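Local coordinates for protein putative modulator of DNA gyrase (Bacteroides thetaiotaomicron, PDB 1VPB) that belongs to the TldD/PmbA (peptidase U62) family and is probably a metallopeptidase, although it was named a putative modulator of DNA gyrase, at residues S45-E50 with Y166-D171; Y190-D195 with L220-I225. All blocks are in the same frame, centred on the assembly; numbering follows the deposited sequence.

Contact 1: residues S45-E50 with Y166-D171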
ATOM      1  N   SER A  45      13.088   0.865 -15.334  1.00 38.78           N
ATOM      2  CA  SER A  45      12.075   0.441 -16.289  1.00 35.42           C
ATOM      3  C   SER A  45      11.647  -0.955 -15.897  1.00 38.33           C
ATOM      4  O   SER A  45      12.342  -1.618 -15.128  1.00 39.07           O
ATOM      5  CB  SER A  45      12.542   0.558 -17.721  1.00 41.65           C
ATOM      6  OG  SER A  45      13.357  -0.517 -18.133  1.00 44.38           O
ATOM      7  N   ASN A  46      10.454  -1.352 -16.322  1.00 36.90           N
ATOM      8  CA  ASN A  46       9.897  -2.627 -15.923  1.00 38.78           C
ATOM      9  C   ASN A  46       8.906  -3.177 -16.916  1.00 35.88           C
ATOM     10  O   ASN A  46       8.173  -2.415 -17.555  1.00 31.90           O
ATOM     11  CB  ASN A  46       9.143  -2.532 -14.617  1.00 38.71           C
ATOM     12  CG  ASN A  46       9.932  -1.879 -13.515  1.00 53.81           C
ATOM     13  OD1 ASN A  46       9.914  -0.644 -13.353  1.00 49.16           O
ATOM     14  ND2 ASN A  46      10.621  -2.705 -12.729  1.00 44.36           N
ATOM     15  N   THR A  47       8.786  -4.517 -16.932  1.00 32.13           N
ATOM     16  CA  THR A  47       7.723  -5.221 -17.624  1.00 33.10           C
ATOM     17  C   THR A  47       7.019  -6.183 -16.687  1.00 34.75           C
ATOM     18  O   THR A  47       7.684  -6.919 -15.924  1.00 32.97           O
ATOM     19  CB  THR A  47       8.328  -6.024 -18.795  1.00 33.52           C
ATOM     20  OG1 THR A  47       8.829  -5.106 -19.779  1.00 35.23           O
ATOM     21  CG2 THR A  47       7.324  -6.868 -19.500  1.00 36.90           C
ATOM     22  N   SER A  48       5.689  -6.210 -16.794  0.50 32.57           N
ATOM     23  CA  SER A  48       4.840  -7.174 -16.103  0.50 35.58           C
ATOM     24  C   SER A  48       3.917  -7.866 -17.086  0.50 35.41           C
ATOM     25  O   SER A  48       3.171  -7.203 -17.816  0.50 34.09           O
ATOM     26  CB  SER A  48       3.987  -6.462 -15.049  0.50 37.97           C
ATOM     27  OG  SER A  48       2.991  -7.325 -14.582  0.50 38.22           O
ATOM     28  N   PHE A  49       3.956  -9.200 -17.124  1.00 35.16           N
ATOM     29  CA  PHE A  49       2.914  -9.971 -17.780  1.00 33.20           C
ATOM     30  C   PHE A  49       2.167 -10.762 -16.703  1.00 36.05           C
ATOM     31  O   PHE A  49       2.790 -11.489 -15.930  1.00 36.81           O
ATOM     32  CB  PHE A  49       3.427 -11.013 -18.798  1.00 35.32           C
ATOM     33  CG  PHE A  49       4.021 -10.424 -20.059  1.00 37.86           C
ATOM     34  CD1 PHE A  49       3.188 -10.024 -21.114  1.00 43.39           C
ATOM     35  CD2 PHE A  49       5.410 -10.326 -20.231  1.00 38.70           C
ATOM     36  CE1 PHE A  49       3.755  -9.472 -22.314  1.00 40.87           C
ATOM     37  CE2 PHE A  49       5.964  -9.760 -21.383  1.00 43.94           C
ATOM     38  CZ  PHE A  49       5.131  -9.327 -22.426  1.00 40.80           C
ATOM     39  N   GLU A  50       0.846 -10.659 -16.680  1.00 33.94           N
ATOM     40  CA  GLU A  50      -0.007 -11.503 -15.823  1.00 35.09           C
ATOM     41  C   GLU A  50      -1.019 -12.300 -16.615  1.00 36.44           C
ATOM     42  O   GLU A  50      -1.738 -11.771 -17.508  1.00 35.67           O
ATOM     43  CB  GLU A  50      -0.738 -10.634 -14.785  1.00 37.85           C
ATOM     44  CG  GLU A  50       0.133  -9.858 -13.807  1.00 42.52           C
ATOM     45  N   TYR A 166       4.988 -12.989 -14.906  1.00 31.89           N
ATOM     46  CA  TYR A 166       6.370 -12.642 -15.154  1.00 31.97           C
ATOM     47  C   TYR A 166       6.575 -11.183 -14.778  1.00 33.93           C
ATOM     48  O   TYR A 166       5.741 -10.334 -15.078  1.00 35.77           O
ATOM     49  CB  TYR A 166       6.688 -12.839 -16.655  1.00 33.22           C
ATOM     50  CG  TYR A 166       8.026 -12.283 -17.057  1.00 34.64           C
ATOM     51  CD1 TYR A 166       8.218 -10.927 -17.280  1.00 31.40           C
ATOM     52  CD2 TYR A 166       9.174 -13.114 -17.092  1.00 36.78           C
ATOM     53  CE1 TYR A 166       9.476 -10.416 -17.591  1.00 35.58           C
ATOM     54  CE2 TYR A 166      10.415 -12.601 -17.366  1.00 34.82           C
ATOM     55  CZ  TYR A 166      10.566 -11.263 -17.651  1.00 34.31           C
ATOM     56  OH  TYR A 166      11.798 -10.723 -17.972  1.00 36.26           O
ATOM     57  N   GLY A 167       7.667 -10.864 -14.122  1.00 31.26           N
ATOM     58  CA  GLY A 167       8.074  -9.491 -13.891  1.00 33.21           C
ATOM     59  C   GLY A 167       9.567  -9.305 -14.155  1.00 35.39           C
ATOM     60  O   GLY A 167      10.352 -10.190 -13.901  1.00 34.77           O
ATOM     61  N   ASP A 168       9.959  -8.134 -14.631  1.00 32.58           N
ATOM     62  CA  ASP A 168      11.346  -7.771 -14.596  1.00 32.36           C
ATOM     63  C   ASP A 168      11.521  -6.279 -14.367  1.00 36.56           C
ATOM     64  O   ASP A 168      10.558  -5.507 -14.355  1.00 37.70           O
ATOM     65  CB  ASP A 168      12.112  -8.259 -15.832  1.00 32.39           C
ATOM     66  CG  ASP A 168      11.765  -7.511 -17.133  1.00 31.91           C
ATOM     67  OD1 ASP A 168      11.489  -6.266 -17.072  1.00 36.87           O
ATOM     68  OD2 ASP A 168      11.799  -8.143 -18.218  1.00 35.74           O
ATOM     69  N   GLY A 169      12.751  -5.886 -14.136  1.00 32.47           N
ATOM     70  CA  GLY A 169      13.103  -4.468 -14.054  1.00 33.37           C
ATOM     71  C   GLY A 169      14.569  -4.179 -14.081  1.00 34.93           C
ATOM     72  O   GLY A 169      15.409  -5.084 -13.887  1.00 32.99           O
ATOM     73  N   GLU A 170      14.898  -2.928 -14.341  1.00 31.56           N
ATOM     74  CA  GLU A 170      16.241  -2.425 -14.200  1.00 30.48           C
ATOM     75  C   GLU A 170      16.145  -1.143 -13.377  1.00 34.86           C
ATOM     76  O   GLU A 170      15.165  -0.411 -13.505  1.00 36.52           O
ATOM     77  CB  GLU A 170      16.897  -2.168 -15.549  1.00 36.45           C
ATOM     78  CG  GLU A 170      16.123  -1.227 -16.426  1.00 40.35           C
ATOM     79  CD  GLU A 170      16.741  -0.903 -17.785  1.00 43.76           C
ATOM     80  OE1 GLU A 170      17.903  -1.196 -18.046  1.00 38.59           O
ATOM     81  OE2 GLU A 170      16.013  -0.276 -18.576  1.00 47.97           O
ATOM     82  N   ASP A 171      17.161  -0.880 -12.589  1.00 33.88           N
ATOM     83  CA  ASP A 171      17.200   0.260 -11.660  1.00 36.07           C
ATOM     84  C   ASP A 171      18.573   0.848 -11.717  1.00 38.17           C
ATOM     85  O   ASP A 171      19.576   0.127 -11.692  1.00 38.83           O
ATOM     86  CB  ASP A 171      16.862  -0.185 -10.266  1.00 36.96           C
ATOM     87  CG  ASP A 171      15.443  -0.586 -10.129  1.00 45.05           C
ATOM     88  OD1 ASP A 171      14.610   0.322  -9.953  1.00 44.68           O
ATOM     89  OD2 ASP A 171      15.094  -1.755 -10.111  1.00 43.48           O
TER
HETATM   90  O   HOH W   1      12.523  -2.135 -11.004  1.00 27.49           O
HETATM   91  O   HOH W   2      11.422  -4.915 -19.388  1.00 24.56           O
HETATM   92  O   HOH W   3       4.299  -9.247 -12.940  1.00 36.31           O
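Glu170 and Asp168, on the face that also carries Thr47, Phe49 and Tyr166, take the shortest side-chain bonds between residues. Ser45 OG donates to Glu170 OE2 at 2.7 Å, on the anti lone pair, and Tyr129 OH binds OE1. Ser45 OG and Glu170 CG both take the crowded position between backbone N and carbonyl carbon, which brings them together. Within its own strand, Tyr166 OH reaches Asp168 OD2 at 2.6 Å, again on the anti lone pair; Lys141 of helix 138-150 adds a salt bridge to the same oxygen. Asp168 OD1 accepts a weak bond from Thr47 N and a hydrogen from a water that also bonds Thr47 OG1. The Asp168 carbonyl is gripped twice: Asn46 ND2 comes in the carbonyl plane on a lone pair at 3.2 Å, whereas Thr47 N, 3.3 Å from Asp168 O, stands 50° above that plane. Asn46 CG lies anti to its carbonyl carbon (chi1 -51°), so the amide crosses to the opposite strand, and ND2 rests 3.3 Å from Gly169 CA, where no side chain obstructs it. A second water links ND2 to Asp171 OD2. The backbones form an antiparallel ladder, with reciprocal N-H...O bonds at Ser45-Glu170, Thr47-Asp168 and Phe49-Tyr166; Asp168 N to Thr47 O, at 2.9 Å, lies nearly along the C=O axis. At the Phe49 end the two buried rings run side by side beneath helix 138-150, Tyr166 CD1 lying at the edge of the Phe49 ring, near its plane, 4.1 Å from Phe49 CD2; Phe49 also packs on Leu104 of the second subunit. The pairing joins strands 36-52 and 159-177 in mid-sheet. With Lys141 and the Tyr166 hydroxyl both on OD2, buried Asp168 is probably kept ionised.

Contact 2: residues Y190-D195 with L220-I225; sequences YSLSAD and LIKKGI
The Tyr190 ring, the one aromatic group here, offers neither face nor edge to 220-225. Its CB points toward the loop and touches Leu220 CD2 at 4.0 Å, but the ring then leads away, with Tyr166 and Asp168 of the neighbouring strand, Phe133, Leu136 and Met217 around it. The rest of the contact is aliphatic. Leu192, two residues on along strand 181-198, is its hub: the side chain crosses that of Leu220 obliquely, CD1 meeting CD2 at 3.7 Å, and the same CD1 lies 3.8 Å from Lys222 CA, close to the root of the lysine chain. Leu220 extends with CG anti to its backbone N (chi1 176°), which carries both methyls to the strand, CD1 lying near Tyr190 O. At the other end Ile225, the first residue of helix 225-234, uses two branches. CD1 presses on Leu192 CB at 3.6 Å, while CG2 comes within 3.7 Å of Ala194 N and also touches Ala194 CB. Lys222 turns its amine back over the loop, bent at chi4 (67°); the stronger partner of NZ is Met217 O, and NZ also donates to Leu220 O at 2.8 Å in the carbonyl plane. Met144 of helix 138-150 packs on Leu192 and Lys222, Val148 on Ala194 and Ile225. No hydrogen bond joins the two segments, so what 220-225 shares with 190-195 is apolar packing: the ammonium group is turned to the carbonyls of Leu220 and Met217, while the aliphatic base of the chain stays against Leu192.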
ATOM      1  N   TYR A 190      14.483 -10.293 -12.278  1.00 30.51           N
ATOM      2  CA  TYR A 190      13.506 -11.040 -13.012  1.00 30.97           C
ATOM      3  C   TYR A 190      12.772 -11.957 -12.047  1.00 32.97           C
ATOM      4  O   TYR A 190      13.370 -12.448 -11.082  1.00 34.28           O
ATOM      5  CB  TYR A 190      14.187 -11.953 -14.040  1.00 31.47           C
ATOM      6  CG  TYR A 190      15.145 -11.257 -14.985  1.00 30.85           C
ATOM      7  CD1 TYR A 190      16.475 -11.057 -14.632  1.00 30.61           C
ATOM      8  CD2 TYR A 190      14.733 -10.810 -16.236  1.00 36.69           C
ATOM      9  CE1 TYR A 190      17.357 -10.406 -15.500  1.00 29.76           C
ATOM     10  CE2 TYR A 190      15.612 -10.177 -17.104  1.00 37.64           C
ATOM     11  CZ  TYR A 190      16.913  -9.981 -16.738  1.00 34.12           C
ATOM     12  OH  TYR A 190      17.828  -9.386 -17.603  1.00 37.95           O
ATOM     13  N   SER A 191      11.491 -12.182 -12.306  1.00 31.56           N
ATOM     14  CA  SER A 191      10.708 -13.072 -11.454  1.00 35.24           C
ATOM     15  C   SER A 191       9.618 -13.779 -12.183  1.00 34.34           C
ATOM     16  O   SER A 191       9.042 -13.258 -13.152  1.00 34.78           O
ATOM     17  CB  SER A 191      10.135 -12.292 -10.286  1.00 37.54           C
ATOM     18  OG  SER A 191       9.649 -13.182  -9.302  1.00 47.06           O
ATOM     19  N   LEU A 192       9.316 -15.001 -11.724  1.00 31.38           N
ATOM     20  CA  LEU A 192       8.206 -15.772 -12.233  1.00 30.67           C
ATOM     21  C   LEU A 192       7.446 -16.325 -11.059  1.00 33.13           C
ATOM     22  O   LEU A 192       8.032 -16.735 -10.057  1.00 33.33           O
ATOM     23  CB  LEU A 192       8.679 -16.941 -13.102  1.00 33.79           C
ATOM     24  CG  LEU A 192       9.148 -16.646 -14.532  1.00 34.50           C
ATOM     25  CD1 LEU A 192      10.006 -17.845 -15.039  1.00 35.31           C
ATOM     26  CD2 LEU A 192       7.977 -16.407 -15.423  1.00 33.57           C
ATOM     27  N   SER A 193       6.139 -16.360 -11.170  1.00 32.86           N
ATOM     28  CA  SER A 193       5.315 -16.859 -10.096  1.00 33.66           C
ATOM     29  C   SER A 193       4.082 -17.585 -10.596  1.00 36.26           C
ATOM     30  O   SER A 193       3.650 -17.467 -11.753  1.00 34.66           O
ATOM     31  CB  SER A 193       4.914 -15.723  -9.137  1.00 38.80           C
ATOM     32  OG  SER A 193       3.952 -14.895  -9.729  1.00 42.20           O
ATOM     33  N   ALA A 194       3.555 -18.423  -9.715  1.00 33.57           N
ATOM     34  CA  ALA A 194       2.242 -19.054  -9.898  1.00 34.74           C
ATOM     35  C   ALA A 194       1.391 -18.857  -8.661  1.00 32.93           C
ATOM     36  O   ALA A 194       1.903 -18.836  -7.558  1.00 35.61           O
ATOM     37  CB  ALA A 194       2.356 -20.554 -10.155  1.00 34.96           C
ATOM     38  N   ASP A 195       0.084 -18.776  -8.865  1.00 37.78           N
ATOM     39  CA  ASP A 195      -0.861 -18.782  -7.749  1.00 39.23           C
ATOM     40  C   ASP A 195      -2.062 -19.627  -8.169  1.00 39.53           C
ATOM     41  O   ASP A 195      -2.596 -19.489  -9.285  1.00 39.14           O
ATOM     42  CB  ASP A 195      -1.235 -17.358  -7.323  1.00 41.85           C
ATOM     43  CG  ASP A 195      -1.932 -16.608  -8.396  1.00 49.34           C
ATOM     44  OD1 ASP A 195      -3.135 -16.899  -8.597  1.00 70.57           O
ATOM     45  OD2 ASP A 195      -1.389 -15.722  -9.096  1.00 74.92           O
ATOM     46  N   LEU A 220      17.608 -17.458 -13.809  1.00 35.86           N
ATOM     47  CA  LEU A 220      16.278 -17.628 -13.217  1.00 33.53           C
ATOM     48  C   LEU A 220      15.795 -19.050 -13.446  1.00 34.03           C
ATOM     49  O   LEU A 220      15.821 -19.549 -14.577  1.00 35.84           O
ATOM     50  CB  LEU A 220      15.317 -16.661 -13.892  1.00 32.66           C
ATOM     51  CG  LEU A 220      13.824 -16.661 -13.545  1.00 36.92           C
ATOM     52  CD1 LEU A 220      13.593 -16.205 -12.109  1.00 36.50           C
ATOM     53  CD2 LEU A 220      13.056 -15.773 -14.560  1.00 36.46           C
ATOM     54  N   ILE A 221      15.328 -19.664 -12.370  1.00 33.65           N
ATOM     55  CA  ILE A 221      14.654 -20.937 -12.448  1.00 36.62           C
ATOM     56  C   ILE A 221      13.266 -20.716 -13.030  1.00 38.56           C
ATOM     57  O   ILE A 221      12.480 -19.954 -12.489  1.00 37.62           O
ATOM     58  CB  ILE A 221      14.549 -21.581 -11.082  1.00 37.94           C
ATOM     59  CG1 ILE A 221      15.937 -21.946 -10.539  1.00 43.13           C
ATOM     60  CG2 ILE A 221      13.706 -22.844 -11.169  1.00 39.52           C
ATOM     61  CD1 ILE A 221      15.948 -22.084  -9.051  1.00 49.20           C
ATOM     62  N   LYS A 222      12.985 -21.412 -14.135  1.00 37.72           N
ATOM     63  CA  LYS A 222      11.781 -21.186 -14.945  1.00 33.77           C
ATOM     64  C   LYS A 222      10.794 -22.339 -14.893  1.00 36.32           C
ATOM     65  O   LYS A 222       9.615 -22.187 -15.275  1.00 38.14           O
ATOM     66  CB  LYS A 222      12.185 -20.902 -16.413  1.00 37.51           C
ATOM     67  CG  LYS A 222      13.205 -19.779 -16.562  1.00 36.53           C
ATOM     68  CD  LYS A 222      13.727 -19.538 -17.963  1.00 40.27           C
ATOM     69  CE  LYS A 222      14.850 -18.446 -17.993  1.00 38.39           C
ATOM     70  NZ  LYS A 222      16.110 -18.860 -17.303  1.00 34.60           N
ATOM     71  N   LYS A 223      11.294 -23.496 -14.443  1.00 38.44           N
ATOM     72  CA  LYS A 223      10.537 -24.742 -14.399  1.00 38.65           C
ATOM     73  C   LYS A 223      10.222 -25.163 -12.977  1.00 39.03           C
ATOM     74  O   LYS A 223      10.959 -24.893 -12.025  1.00 39.44           O
ATOM     75  CB  LYS A 223      11.317 -25.840 -15.141  1.00 37.87           C
ATOM     76  CG  LYS A 223      11.437 -25.522 -16.604  1.00 39.76           C
ATOM     77  CD  LYS A 223      12.169 -26.562 -17.427  1.00 46.88           C
ATOM     78  CE  LYS A 223      11.810 -26.310 -18.913  1.00 54.92           C
ATOM     79  NZ  LYS A 223      12.738 -26.876 -19.914  1.00 66.38           N
ATOM     80  N   GLY A 224       9.064 -25.777 -12.827  1.00 36.42           N
ATOM     81  CA  GLY A 224       8.659 -26.344 -11.545  1.00 37.75           C
ATOM     82  C   GLY A 224       7.804 -25.446 -10.691  1.00 38.60           C
ATOM     83  O   GLY A 224       7.316 -25.854  -9.628  1.00 35.90           O
ATOM     84  N   ILE A 225       7.584 -24.226 -11.156  1.00 36.71           N
ATOM     85  CA  ILE A 225       6.918 -23.223 -10.338  1.00 35.97           C
ATOM     86  C   ILE A 225       5.428 -23.514 -10.212  1.00 34.15           C
ATOM     87  O   ILE A 225       4.872 -23.422  -9.103  1.00 35.93           O
ATOM     88  CB  ILE A 225       7.154 -21.807 -10.914  1.00 36.72           C
ATOM     89  CG1 ILE A 225       8.664 -21.499 -10.921  1.00 34.66           C
ATOM     90  CG2 ILE A 225       6.428 -20.769 -10.046  1.00 34.22           C
ATOM     91  CD1 ILE A 225       9.049 -20.178 -11.605  1.00 34.13           C
TER

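In the fold
Both contacts belong to the six-stranded antiparallel sheet, their centres about 13 Å apart. Contact 2 lies on the face covered by helix 138-150; contact 1 is in the plane of the sheet, with its Phe49, Tyr166 and Asp168 side chains reaching that helix. Contact 1, part buried and part open, relies on backbone bonds and carboxylates; contact 2, similarly half buried, sets a loop against a strand and relies on aliphatic side chains. Strands 159-177 and 181-198, neighbours in sequence and sheet, tie them together: Gly167 O lies 2.8 Å from Ser191 N, a probable hydrogen bond, and Tyr166 packs on Tyr190 and Leu192. Only contact 1 reaches the second subunit.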